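FAD-dependent pyridine nucleotide-disulphide oxidoreductase (Desulfovibrio vulgaris, PDB 3IWA) probably uses FAD to pass electrons from NAD(P)H to an acceptor, as in the pyridine nucleotide-disulphide oxidoreductases. Local coordinates at residues A[276-281]-A[294-299]; A[299-304]-A[332-337]; A[396-401]-A[424-429]. One frame throughout, in Å; residues are numbered along the deposited sequence.

Contact 1 (A[276-281]-A[294-299]); sequences IIVDTR and DCVTIP
A short parallel strand pair joins I276 and I277 to strand 296-299 and forms part of a small three-stranded mixed sheet, in which 296-299 is the central strand. It lies within the pyridine nucleotide-disulphide oxidoreductase part of the chain. Two backbone hydrogen bonds set the register. I276 N donates a hydrogen bond to C295 O at 2.7 Å, in the plane of that carbonyl. T297 N returns a bond to I276 O at 3.0 Å, from a position tilted 32° off the carbonyl plane. The same I276 O also receives a CA-H...O contact from V296. The side chains of I276 and V296 share one face of the pair and both also touch A291 of strand 289-291. The far end of I276, CD1, reaches C295 SG at 4.1 Å. On the other face, I277 CG1 runs beside T297 CG2 at 3.7 Å, the two side chains pointing the same way. T297 OG1 is anti to its backbone N (chi1 175°) and bonds to G307 O. Past I276 and V296 the backbones separate, and both methyls of V278 make contact. CG1 meets V296 CG1 at 4.0 Å, the side chains crossing at about a right angle. CG2 lies beside I298 CG2 at 4.1 Å. A water links the separating backbones and donates to V278 O and T297 O, each at 2.7 Å.

Contact 2 (A[299-304]-A[332-337]); sequences PNLVTG and TFPGAV
The P299 ring lies against the backbone of P334, with CG 3.5 Å from P334 O and CB and CD slightly farther from it. The flat carboxamide of N300 turns back on its own segment. V302 N donates a hydrogen bond to OD1 at 2.9 Å in the plane of the group; T303 N donates to it from 46° out of that plane. Two N-H groups therefore grip one oxygen. This is an Asx turn extended to an Asx motif, and it shapes the loop between strands 296-299 and 306-307. A single backbone bridge ties that loop to 332-337. A336 N bonds to P299 O at 3.1 Å, nearly along the C=O axis. L301 N bonds to A336 O at 2.7 Å, almost straight at 174°. G335 CA makes a CA-H...O contact with P299 O; as a glycine it has no CB on the side facing that oxygen. L301 lies over the backbone of 334-336. Its CG, anti to the carbonyl carbon (chi1 -57°), sits 3.7 Å from A336 N. Its CD2 touches P334 O at 3.6 Å and its CD1 touches the G335 carbonyl carbon. L301 CB packs on V337 CG1 at 3.7 Å. The same methyl meets V302 CG2 at 4.1 Å, where the V302 and V337 side chains cross at about a right angle. V337 N is hydrogen-bonded to E436 of the second subunit.

Contact 3 (A[396-401]-A[424-429]); sequences TRRVLG and ASKPTV
P427 O accepts a hydrogen bond from V399 N at 3.0 Å and 171°, and R398 CA makes a CA-H...O contact with it. One residue earlier, on the same edge, R397 O receives a weak hydrogen bond from V429 N at 3.1 Å. T428 CA makes a CA-H...O contact with R397 O, and T428 CB lies alongside. The V399 side chain leans over this chain, with CB 4.3 Å from P427 CG and CG2 3.9 Å from T428 O. This single bridge, R398 with T428, links the start of strand 399-406 of the dimerisation domain to the turn between helices 409-423 and 429-433. T428 is the N-cap of the second helix. A bend at chi3 (62°) sets R398 NE 3.6 Å from K426 CG, which packs over one face of the guanidinium. L400 CD2 sits over the centre of the opposite face. NE is buried, with no hydrogen-bond partner in the model; NH2 bonds to V302 O. K426 NZ lies 5.2 Å from R398 NH2, so these like charges probably repel. Farther out, T396 OG1 forms an ST turn: it accepts from R398 N and also bonds to D393. R397 NH2 forms a salt bridge with D458 of helix 449-461.

Following the chain from the N terminus, contact 1 closes first, returning 294-299 to 276-281 after a loop that includes strand 289-291. P299 ends contact 1 and begins contact 2. Contact 2 closes a longer loop that carries helix 314-326. Contact 3 comes last and closes around helix 409-423 in the dimerisation domain. The three are in series; none nests in or crosses another. Contacts 1 and 2 also touch through a probable hydrogen bond from F333 N to T280 O. Contact 2 meets contact 3 where L301 packs on A424 and V302 O probably hydrogen-bonds R398 NH2. Contact 2 thus lies between the small mixed sheet and the dimerisation domain. Contacts 1 and 3 do not touch.

Contact 1 (A[276-281]-A[294-299])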
ATOM      1  N   ILE A 276      15.731  14.897  21.767  1.00 39.65           N
ATOM      2  CA  ILE A 276      16.977  15.263  21.083  1.00 38.36           C
ATOM      3  C   ILE A 276      16.682  15.646  19.622  1.00 38.79           C
ATOM      4  O   ILE A 276      15.985  14.917  18.905  1.00 37.52           O
ATOM      5  CB  ILE A 276      17.963  14.107  21.123  1.00 38.16           C
ATOM      6  CG1 ILE A 276      18.411  13.811  22.564  1.00 37.20           C
ATOM      7  CG2 ILE A 276      19.149  14.382  20.245  1.00 36.88           C
ATOM      8  CD1 ILE A 276      19.193  12.533  22.694  1.00 32.61           C
ATOM      9  N   ILE A 277      17.190  16.802  19.200  1.00 38.64           N
ATOM     10  CA  ILE A 277      16.953  17.304  17.871  1.00 39.03           C
ATOM     11  C   ILE A 277      18.035  16.744  16.982  1.00 38.94           C
ATOM     12  O   ILE A 277      19.212  16.915  17.258  1.00 38.99           O
ATOM     13  CB  ILE A 277      16.949  18.837  17.840  1.00 39.75           C
ATOM     14  CG1 ILE A 277      15.753  19.389  18.621  1.00 40.60           C
ATOM     15  CG2 ILE A 277      16.940  19.392  16.378  1.00 40.08           C
ATOM     16  CD1 ILE A 277      15.809  20.923  18.760  1.00 42.61           C
ATOM     17  N   VAL A 278      17.625  16.060  15.916  1.00 38.85           N
ATOM     18  CA  VAL A 278      18.558  15.504  14.936  1.00 38.22           C
ATOM     19  C   VAL A 278      18.267  15.967  13.509  1.00 38.70           C
ATOM     20  O   VAL A 278      17.132  16.261  13.145  1.00 38.98           O
ATOM     21  CB  VAL A 278      18.539  13.976  14.981  1.00 38.12           C
ATOM     22  CG1 VAL A 278      18.993  13.504  16.365  1.00 37.13           C
ATOM     23  CG2 VAL A 278      17.156  13.448  14.648  1.00 35.59           C
ATOM     24  N   ASP A 279      19.307  15.996  12.680  1.00 38.87           N
ATOM     25  CA  ASP A 279      19.118  16.238  11.264  1.00 38.69           C
ATOM     26  C   ASP A 279      18.713  14.932  10.567  1.00 38.52           C
ATOM     27  O   ASP A 279      18.550  13.888  11.223  1.00 37.63           O
ATOM     28  CB  ASP A 279      20.374  16.885  10.656  1.00 39.03           C
ATOM     29  CG  ASP A 279      21.536  15.926  10.489  1.00 40.97           C
ATOM     30  OD1 ASP A 279      21.389  14.692  10.692  1.00 38.09           O
ATOM     31  OD2 ASP A 279      22.636  16.444  10.154  1.00 46.47           O
ATOM     32  N   THR A 280      18.585  14.968   9.245  1.00 37.86           N
ATOM     33  CA  THR A 280      18.054  13.814   8.549  1.00 37.95           C
ATOM     34  C   THR A 280      19.061  12.704   8.449  1.00 37.20           C
ATOM     35  O   THR A 280      18.687  11.597   8.107  1.00 36.99           O
ATOM     36  CB  THR A 280      17.573  14.142   7.140  1.00 37.89           C
ATOM     37  OG1 THR A 280      18.695  14.552   6.392  1.00 37.96           O
ATOM     38  CG2 THR A 280      16.541  15.247   7.162  1.00 36.46           C
ATOM     39  N   ARG A 281      20.328  12.988   8.753  1.00 36.68           N
ATOM     40  CA  ARG A 281      21.353  11.934   8.853  1.00 36.54           C
ATOM     41  C   ARG A 281      21.363  11.261  10.241  1.00 35.87           C
ATOM     42  O   ARG A 281      22.178  10.377  10.501  1.00 34.49           O
ATOM     43  CB  ARG A 281      22.746  12.506   8.550  1.00 37.11           C
ATOM     44  CG  ARG A 281      23.116  12.589   7.103  1.00 39.82           C
ATOM     45  CD  ARG A 281      22.450  13.753   6.396  1.00 43.93           C
ATOM     46  NE  ARG A 281      22.801  13.761   4.970  1.00 48.08           N
ATOM     47  CZ  ARG A 281      22.269  14.590   4.062  1.00 50.86           C
ATOM     48  NH1 ARG A 281      21.374  15.506   4.422  1.00 49.02           N
ATOM     49  NH2 ARG A 281      22.638  14.517   2.784  1.00 51.26           N
ATOM     50  N   ASP A 294      12.913   6.531  20.415  1.00 36.86           N
ATOM     51  CA  ASP A 294      11.970   7.349  21.191  1.00 38.51           C
ATOM     52  C   ASP A 294      12.584   8.537  21.962  1.00 37.82           C
ATOM     53  O   ASP A 294      11.908   9.094  22.829  1.00 38.00           O
ATOM     54  CB  ASP A 294      11.271   6.497  22.258  1.00 39.78           C
ATOM     55  CG  ASP A 294      10.683   5.208  21.730  1.00 43.41           C
ATOM     56  OD1 ASP A 294      10.497   5.042  20.503  1.00 47.48           O
ATOM     57  OD2 ASP A 294      10.385   4.348  22.592  1.00 51.62           O
ATOM     58  N   CYS A 295      13.859   8.867  21.737  1.00 36.90           N
ATOM     59  CA  CYS A 295      14.492   9.977  22.446  1.00 36.44           C
ATOM     60  C   CYS A 295      14.678  11.189  21.556  1.00 36.51           C
ATOM     61  O   CYS A 295      15.165  12.219  22.013  1.00 36.83           O
ATOM     62  CB  CYS A 295      15.819   9.562  23.059  1.00 36.87           C
ATOM     63  SG  CYS A 295      17.187   9.025  21.959  1.00 37.17           S
ATOM     64  N   VAL A 296      14.244  11.082  20.299  1.00 35.85           N
ATOM     65  CA  VAL A 296      14.418  12.141  19.327  1.00 35.38           C
ATOM     66  C   VAL A 296      13.099  12.703  18.807  1.00 35.21           C
ATOM     67  O   VAL A 296      12.057  12.066  18.888  1.00 33.70           O
ATOM     68  CB  VAL A 296      15.278  11.658  18.098  1.00 36.16           C
ATOM     69  CG1 VAL A 296      16.640  11.075  18.556  1.00 34.92           C
ATOM     70  CG2 VAL A 296      14.529  10.606  17.249  1.00 34.57           C
ATOM     71  N   THR A 297      13.189  13.920  18.269  1.00 35.90           N
ATOM     72  CA  THR A 297      12.168  14.526  17.427  1.00 36.26           C
ATOM     73  C   THR A 297      12.642  14.523  15.987  1.00 35.67           C
ATOM     74  O   THR A 297      13.790  14.779  15.731  1.00 35.71           O
ATOM     75  CB  THR A 297      11.813  16.011  17.806  1.00 37.03           C
ATOM     76  OG1 THR A 297      10.882  16.561  16.845  1.00 39.66           O
ATOM     77  CG2 THR A 297      13.072  16.917  17.841  1.00 35.68           C
ATOM     78  N   ILE A 298      11.737  14.212  15.066  1.00 35.56           N
ATOM     79  CA  ILE A 298      11.989  14.307  13.633  1.00 35.79           C
ATOM     80  C   ILE A 298      10.769  14.968  12.968  1.00 35.74           C
ATOM     81  O   ILE A 298       9.706  15.010  13.540  1.00 34.54           O
ATOM     82  CB  ILE A 298      12.165  12.949  13.004  1.00 35.52           C
ATOM     83  CG1 ILE A 298      10.928  12.092  13.265  1.00 35.52           C
ATOM     84  CG2 ILE A 298      13.393  12.282  13.551  1.00 36.78           C
ATOM     85  CD1 ILE A 298      11.027  10.716  12.728  1.00 36.42           C
ATOM     86  N   PRO A 299      10.937  15.497  11.751  1.00 36.51           N
ATOM     87  CA  PRO A 299       9.848  16.222  11.093  1.00 36.63           C
ATOM     88  C   PRO A 299       8.594  15.376  10.918  1.00 36.86           C
ATOM     89  O   PRO A 299       8.674  14.212  10.498  1.00 36.99           O
ATOM     90  CB  PRO A 299      10.431  16.551   9.726  1.00 36.87           C
ATOM     91  CG  PRO A 299      11.905  16.499   9.911  1.00 36.71           C
ATOM     92  CD  PRO A 299      12.110  15.390  10.876  1.00 36.50           C
TER
HETATM   93  O   HOH W   1      14.753  16.808  14.309  1.00 46.76           O

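Contact 2 (A[299-304]-A[332-337])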
ATOM      1  N   PRO A 299      10.937  15.497  11.751  1.00 36.51           N
ATOM      2  CA  PRO A 299       9.848  16.222  11.093  1.00 36.63           C
ATOM      3  C   PRO A 299       8.594  15.376  10.918  1.00 36.86           C
ATOM      4  O   PRO A 299       8.674  14.212  10.498  1.00 36.99           O
ATOM      5  CB  PRO A 299      10.431  16.551   9.726  1.00 36.87           C
ATOM      6  CG  PRO A 299      11.905  16.499   9.911  1.00 36.71           C
ATOM      7  CD  PRO A 299      12.110  15.390  10.876  1.00 36.50           C
ATOM      8  N   ASN A 300       7.449  15.928  11.283  1.00 36.43           N
ATOM      9  CA  ASN A 300       6.208  15.288  10.949  1.00 36.62           C
ATOM     10  C   ASN A 300       6.025  15.569   9.475  1.00 36.50           C
ATOM     11  O   ASN A 300       5.925  16.723   9.110  1.00 37.41           O
ATOM     12  CB  ASN A 300       5.060  15.887  11.766  1.00 37.08           C
ATOM     13  CG  ASN A 300       3.724  15.230  11.473  1.00 35.27           C
ATOM     14  OD1 ASN A 300       3.253  15.223  10.343  1.00 34.42           O
ATOM     15  ND2 ASN A 300       3.122  14.680  12.482  1.00 31.19           N
ATOM     16  N   LEU A 301       5.998  14.552   8.616  1.00 36.62           N
ATOM     17  CA  LEU A 301       5.894  14.844   7.167  1.00 37.12           C
ATOM     18  C   LEU A 301       4.505  15.308   6.652  1.00 37.39           C
ATOM     19  O   LEU A 301       4.365  15.633   5.479  1.00 37.56           O
ATOM     20  CB  LEU A 301       6.436  13.689   6.327  1.00 36.32           C
ATOM     21  CG  LEU A 301       7.897  13.335   6.652  1.00 36.43           C
ATOM     22  CD1 LEU A 301       8.235  12.010   6.015  1.00 36.02           C
ATOM     23  CD2 LEU A 301       8.872  14.398   6.192  1.00 38.22           C
ATOM     24  N   VAL A 302       3.484  15.315   7.499  1.00 38.26           N
ATOM     25  CA  VAL A 302       2.171  15.806   7.081  1.00 38.43           C
ATOM     26  C   VAL A 302       2.089  17.260   7.487  1.00 39.77           C
ATOM     27  O   VAL A 302       1.765  18.111   6.657  1.00 40.23           O
ATOM     28  CB  VAL A 302       0.997  15.071   7.716  1.00 38.13           C
ATOM     29  CG1 VAL A 302      -0.334  15.852   7.431  1.00 39.05           C
ATOM     30  CG2 VAL A 302       0.901  13.630   7.218  1.00 35.36           C
ATOM     31  N   THR A 303       2.408  17.552   8.747  1.00 40.30           N
ATOM     32  CA  THR A 303       2.284  18.914   9.254  1.00 41.31           C
ATOM     33  C   THR A 303       3.419  19.833   8.874  1.00 42.89           C
ATOM     34  O   THR A 303       3.265  21.036   8.940  1.00 43.50           O
ATOM     35  CB  THR A 303       2.218  18.966  10.779  1.00 41.10           C
ATOM     36  OG1 THR A 303       3.458  18.510  11.326  1.00 39.26           O
ATOM     37  CG2 THR A 303       1.088  18.129  11.298  1.00 40.21           C
ATOM     38  N   GLY A 304       4.573  19.270   8.518  1.00 45.06           N
ATOM     39  CA  GLY A 304       5.767  20.064   8.215  1.00 46.20           C
ATOM     40  C   GLY A 304       6.412  20.628   9.472  1.00 47.28           C
ATOM     41  O   GLY A 304       7.295  21.479   9.409  1.00 47.45           O
ATOM     42  N   THR A 332      19.994   9.011   4.597  1.00 43.40           N
ATOM     43  CA  THR A 332      19.032   9.921   5.221  1.00 42.61           C
ATOM     44  C   THR A 332      17.710   9.263   5.626  1.00 40.72           C
ATOM     45  O   THR A 332      17.283   8.283   5.048  1.00 41.20           O
ATOM     46  CB  THR A 332      18.712  11.108   4.295  1.00 43.06           C
ATOM     47  OG1 THR A 332      18.103  10.630   3.092  1.00 43.66           O
ATOM     48  CG2 THR A 332      19.981  11.879   3.950  1.00 44.79           C
ATOM     49  N   PHE A 333      17.092   9.819   6.651  1.00 38.98           N
ATOM     50  CA  PHE A 333      15.762   9.415   7.134  1.00 37.79           C
ATOM     51  C   PHE A 333      14.981  10.710   7.262  1.00 37.38           C
ATOM     52  O   PHE A 333      15.349  11.576   8.055  1.00 37.31           O
ATOM     53  CB  PHE A 333      15.858   8.701   8.475  1.00 37.41           C
ATOM     54  CG  PHE A 333      14.588   8.078   8.898  1.00 36.36           C
ATOM     55  CD1 PHE A 333      14.217   6.828   8.427  1.00 34.56           C
ATOM     56  CD2 PHE A 333      13.717   8.758   9.729  1.00 34.79           C
ATOM     57  CE1 PHE A 333      13.012   6.274   8.808  1.00 33.99           C
ATOM     58  CE2 PHE A 333      12.532   8.208  10.099  1.00 32.61           C
ATOM     59  CZ  PHE A 333      12.177   6.979   9.654  1.00 33.32           C
ATOM     60  N   PRO A 334      13.928  10.888   6.435  1.00 36.94           N
ATOM     61  CA  PRO A 334      13.312  12.215   6.250  1.00 36.09           C
ATOM     62  C   PRO A 334      12.406  12.703   7.383  1.00 35.63           C
ATOM     63  O   PRO A 334      12.142  13.911   7.509  1.00 34.03           O
ATOM     64  CB  PRO A 334      12.475  12.037   4.976  1.00 36.77           C
ATOM     65  CG  PRO A 334      12.058  10.560   5.003  1.00 37.60           C
ATOM     66  CD  PRO A 334      13.316   9.857   5.576  1.00 36.91           C
ATOM     67  N   GLY A 335      11.918  11.768   8.186  1.00 35.06           N
ATOM     68  CA  GLY A 335      10.877  12.056   9.166  1.00 34.51           C
ATOM     69  C   GLY A 335       9.857  10.946   9.119  1.00 34.16           C
ATOM     70  O   GLY A 335      10.149   9.866   8.634  1.00 33.75           O
ATOM     71  N   ALA A 336       8.642  11.234   9.568  1.00 34.39           N
ATOM     72  CA  ALA A 336       7.601  10.236   9.629  1.00 33.76           C
ATOM     73  C   ALA A 336       6.218  10.846   9.440  1.00 34.89           C
ATOM     74  O   ALA A 336       6.029  12.073   9.612  1.00 34.94           O
ATOM     75  CB  ALA A 336       7.677   9.494  10.930  1.00 32.37           C
ATOM     76  N   VAL A 337       5.273   9.979   9.059  1.00 34.99           N
ATOM     77  CA  VAL A 337       3.867  10.312   9.079  1.00 35.47           C
ATOM     78  C   VAL A 337       3.059   9.559  10.142  1.00 36.20           C
ATOM     79  O   VAL A 337       1.900   9.892  10.346  1.00 36.23           O
ATOM     80  CB  VAL A 337       3.207  10.121   7.682  1.00 35.61           C
ATOM     81  CG1 VAL A 337       3.944  10.977   6.636  1.00 34.68           C
ATOM     82  CG2 VAL A 337       3.158   8.660   7.286  1.00 31.88           C
TER

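Contact 3 (A[396-401]-A[424-429])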
ATOM      1  N   THR A 396      -6.953  23.250   0.618  1.00 46.12           N
ATOM      2  CA  THR A 396      -5.878  22.743  -0.251  1.00 45.34           C
ATOM      3  C   THR A 396      -6.290  21.450  -0.950  1.00 44.61           C
ATOM      4  O   THR A 396      -5.677  21.047  -1.917  1.00 44.68           O
ATOM      5  CB  THR A 396      -4.650  22.427   0.582  1.00 45.33           C
ATOM      6  OG1 THR A 396      -5.014  21.466   1.592  1.00 45.40           O
ATOM      7  CG2 THR A 396      -4.107  23.719   1.237  1.00 44.77           C
ATOM      8  N   ARG A 397      -7.323  20.812  -0.415  1.00 43.45           N
ATOM      9  CA  ARG A 397      -7.709  19.466  -0.774  1.00 42.95           C
ATOM     10  C   ARG A 397      -6.623  18.426  -0.409  1.00 41.42           C
ATOM     11  O   ARG A 397      -6.613  17.350  -0.959  1.00 41.37           O
ATOM     12  CB  ARG A 397      -8.082  19.376  -2.262  1.00 42.69           C
ATOM     13  CG  ARG A 397      -9.186  20.320  -2.693  1.00 45.34           C
ATOM     14  CD  ARG A 397      -9.426  20.270  -4.240  1.00 46.21           C
ATOM     15  NE  ARG A 397     -10.150  19.068  -4.673  1.00 44.73           N
ATOM     16  CZ  ARG A 397     -11.478  18.910  -4.634  1.00 47.77           C
ATOM     17  NH1 ARG A 397     -12.291  19.865  -4.160  1.00 51.05           N
ATOM     18  NH2 ARG A 397     -12.020  17.781  -5.060  1.00 46.73           N
ATOM     19  N   ARG A 398      -5.725  18.739   0.518  1.00 40.74           N
ATOM     20  CA  ARG A 398      -4.654  17.786   0.891  1.00 39.74           C
ATOM     21  C   ARG A 398      -5.247  16.710   1.763  1.00 37.97           C
ATOM     22  O   ARG A 398      -6.146  16.977   2.564  1.00 37.52           O
ATOM     23  CB  ARG A 398      -3.555  18.439   1.673  1.00 39.77           C
ATOM     24  CG  ARG A 398      -2.478  19.027   0.862  1.00 44.48           C
ATOM     25  CD  ARG A 398      -1.359  19.540   1.790  1.00 48.97           C
ATOM     26  NE  ARG A 398      -0.744  18.464   2.562  1.00 51.55           N
ATOM     27  CZ  ARG A 398      -0.244  18.590   3.794  1.00 51.60           C
ATOM     28  NH1 ARG A 398      -0.295  19.747   4.439  1.00 52.13           N
ATOM     29  NH2 ARG A 398       0.293  17.533   4.393  1.00 50.90           N
ATOM     30  N   VAL A 399      -4.775  15.490   1.568  1.00 36.26           N
ATOM     31  CA  VAL A 399      -5.136  14.387   2.444  1.00 34.99           C
ATOM     32  C   VAL A 399      -4.170  14.467   3.617  1.00 34.09           C
ATOM     33  O   VAL A 399      -3.003  14.566   3.413  1.00 33.71           O
ATOM     34  CB  VAL A 399      -5.070  13.040   1.704  1.00 34.58           C
ATOM     35  CG1 VAL A 399      -5.365  11.928   2.636  1.00 34.78           C
ATOM     36  CG2 VAL A 399      -6.083  13.011   0.525  1.00 34.81           C
ATOM     37  N   LEU A 400      -4.684  14.481   4.845  1.00 33.77           N
ATOM     38  CA  LEU A 400      -3.846  14.642   6.030  1.00 33.09           C
ATOM     39  C   LEU A 400      -3.663  13.329   6.790  1.00 32.35           C
ATOM     40  O   LEU A 400      -2.830  13.235   7.695  1.00 32.34           O
ATOM     41  CB  LEU A 400      -4.441  15.709   6.974  1.00 32.45           C
ATOM     42  CG  LEU A 400      -4.697  17.111   6.402  1.00 33.37           C
ATOM     43  CD1 LEU A 400      -5.489  18.074   7.328  1.00 31.12           C
ATOM     44  CD2 LEU A 400      -3.400  17.750   5.942  1.00 32.55           C
ATOM     45  N   GLY A 401      -4.484  12.348   6.457  1.00 32.21           N
ATOM     46  CA  GLY A 401      -4.525  11.117   7.187  1.00 31.86           C
ATOM     47  C   GLY A 401      -5.601  10.171   6.716  1.00 32.25           C
ATOM     48  O   GLY A 401      -6.509  10.544   5.954  1.00 32.81           O
ATOM     49  N   ALA A 424       3.601  11.622   2.684  1.00 39.25           N
ATOM     50  CA  ALA A 424       4.764  12.527   2.654  1.00 40.50           C
ATOM     51  C   ALA A 424       4.873  13.324   1.360  1.00 41.31           C
ATOM     52  O   ALA A 424       5.428  14.390   1.369  1.00 41.34           O
ATOM     53  CB  ALA A 424       6.082  11.744   2.895  1.00 40.02           C
ATOM     54  N   SER A 425       4.338  12.813   0.254  1.00 42.89           N
ATOM     55  CA  SER A 425       4.350  13.554  -1.025  1.00 44.44           C
ATOM     56  C   SER A 425       3.205  14.570  -1.161  1.00 44.32           C
ATOM     57  O   SER A 425       3.062  15.197  -2.200  1.00 44.47           O
ATOM     58  CB  SER A 425       4.315  12.575  -2.198  1.00 44.39           C
ATOM     59  OG  SER A 425       5.541  11.852  -2.241  1.00 49.23           O
ATOM     60  N   LYS A 426       2.396  14.718  -0.113  1.00 44.59           N
ATOM     61  CA  LYS A 426       1.317  15.701  -0.076  1.00 44.68           C
ATOM     62  C   LYS A 426       0.277  15.463  -1.165  1.00 43.20           C
ATOM     63  O   LYS A 426      -0.011  16.338  -1.975  1.00 43.62           O
ATOM     64  CB  LYS A 426       1.879  17.123  -0.191  1.00 45.32           C
ATOM     65  CG  LYS A 426       2.425  17.667   1.095  1.00 50.40           C
ATOM     66  CD  LYS A 426       3.844  18.168   0.924  1.00 55.30           C
ATOM     67  CE  LYS A 426       4.109  19.418   1.755  1.00 58.90           C
ATOM     68  NZ  LYS A 426       5.055  19.163   2.912  1.00 61.86           N
ATOM     69  N   PRO A 427      -0.322  14.287  -1.169  1.00 41.49           N
ATOM     70  CA  PRO A 427      -1.364  14.019  -2.123  1.00 40.51           C
ATOM     71  C   PRO A 427      -2.628  14.836  -1.837  1.00 40.60           C
ATOM     72  O   PRO A 427      -2.856  15.272  -0.690  1.00 40.13           O
ATOM     73  CB  PRO A 427      -1.646  12.559  -1.881  1.00 40.26           C
ATOM     74  CG  PRO A 427      -1.444  12.415  -0.424  1.00 40.75           C
ATOM     75  CD  PRO A 427      -0.283  13.279  -0.105  1.00 41.05           C
ATOM     76  N   THR A 428      -3.435  15.036  -2.881  1.00 40.05           N
ATOM     77  CA  THR A 428      -4.704  15.721  -2.772  1.00 39.52           C
ATOM     78  C   THR A 428      -5.753  14.637  -2.990  1.00 38.63           C
ATOM     79  O   THR A 428      -5.404  13.502  -3.247  1.00 36.92           O
ATOM     80  CB  THR A 428      -4.866  16.844  -3.855  1.00 40.51           C
ATOM     81  OG1 THR A 428      -4.831  16.254  -5.172  1.00 42.15           O
ATOM     82  CG2 THR A 428      -3.779  17.941  -3.737  1.00 40.21           C
ATOM     83  N   VAL A 429      -7.029  15.005  -2.897  1.00 38.31           N
ATOM     84  CA  VAL A 429      -8.151  14.086  -3.036  1.00 37.88           C
ATOM     85  C   VAL A 429      -8.153  13.400  -4.408  1.00 38.14           C
ATOM     86  O   VAL A 429      -8.483  12.212  -4.538  1.00 38.00           O
ATOM     87  CB  VAL A 429      -9.462  14.847  -2.829  1.00 38.76           C
ATOM     88  CG1 VAL A 429     -10.658  14.067  -3.360  1.00 37.48           C
ATOM     89  CG2 VAL A 429      -9.616  15.187  -1.329  1.00 39.87           C
TER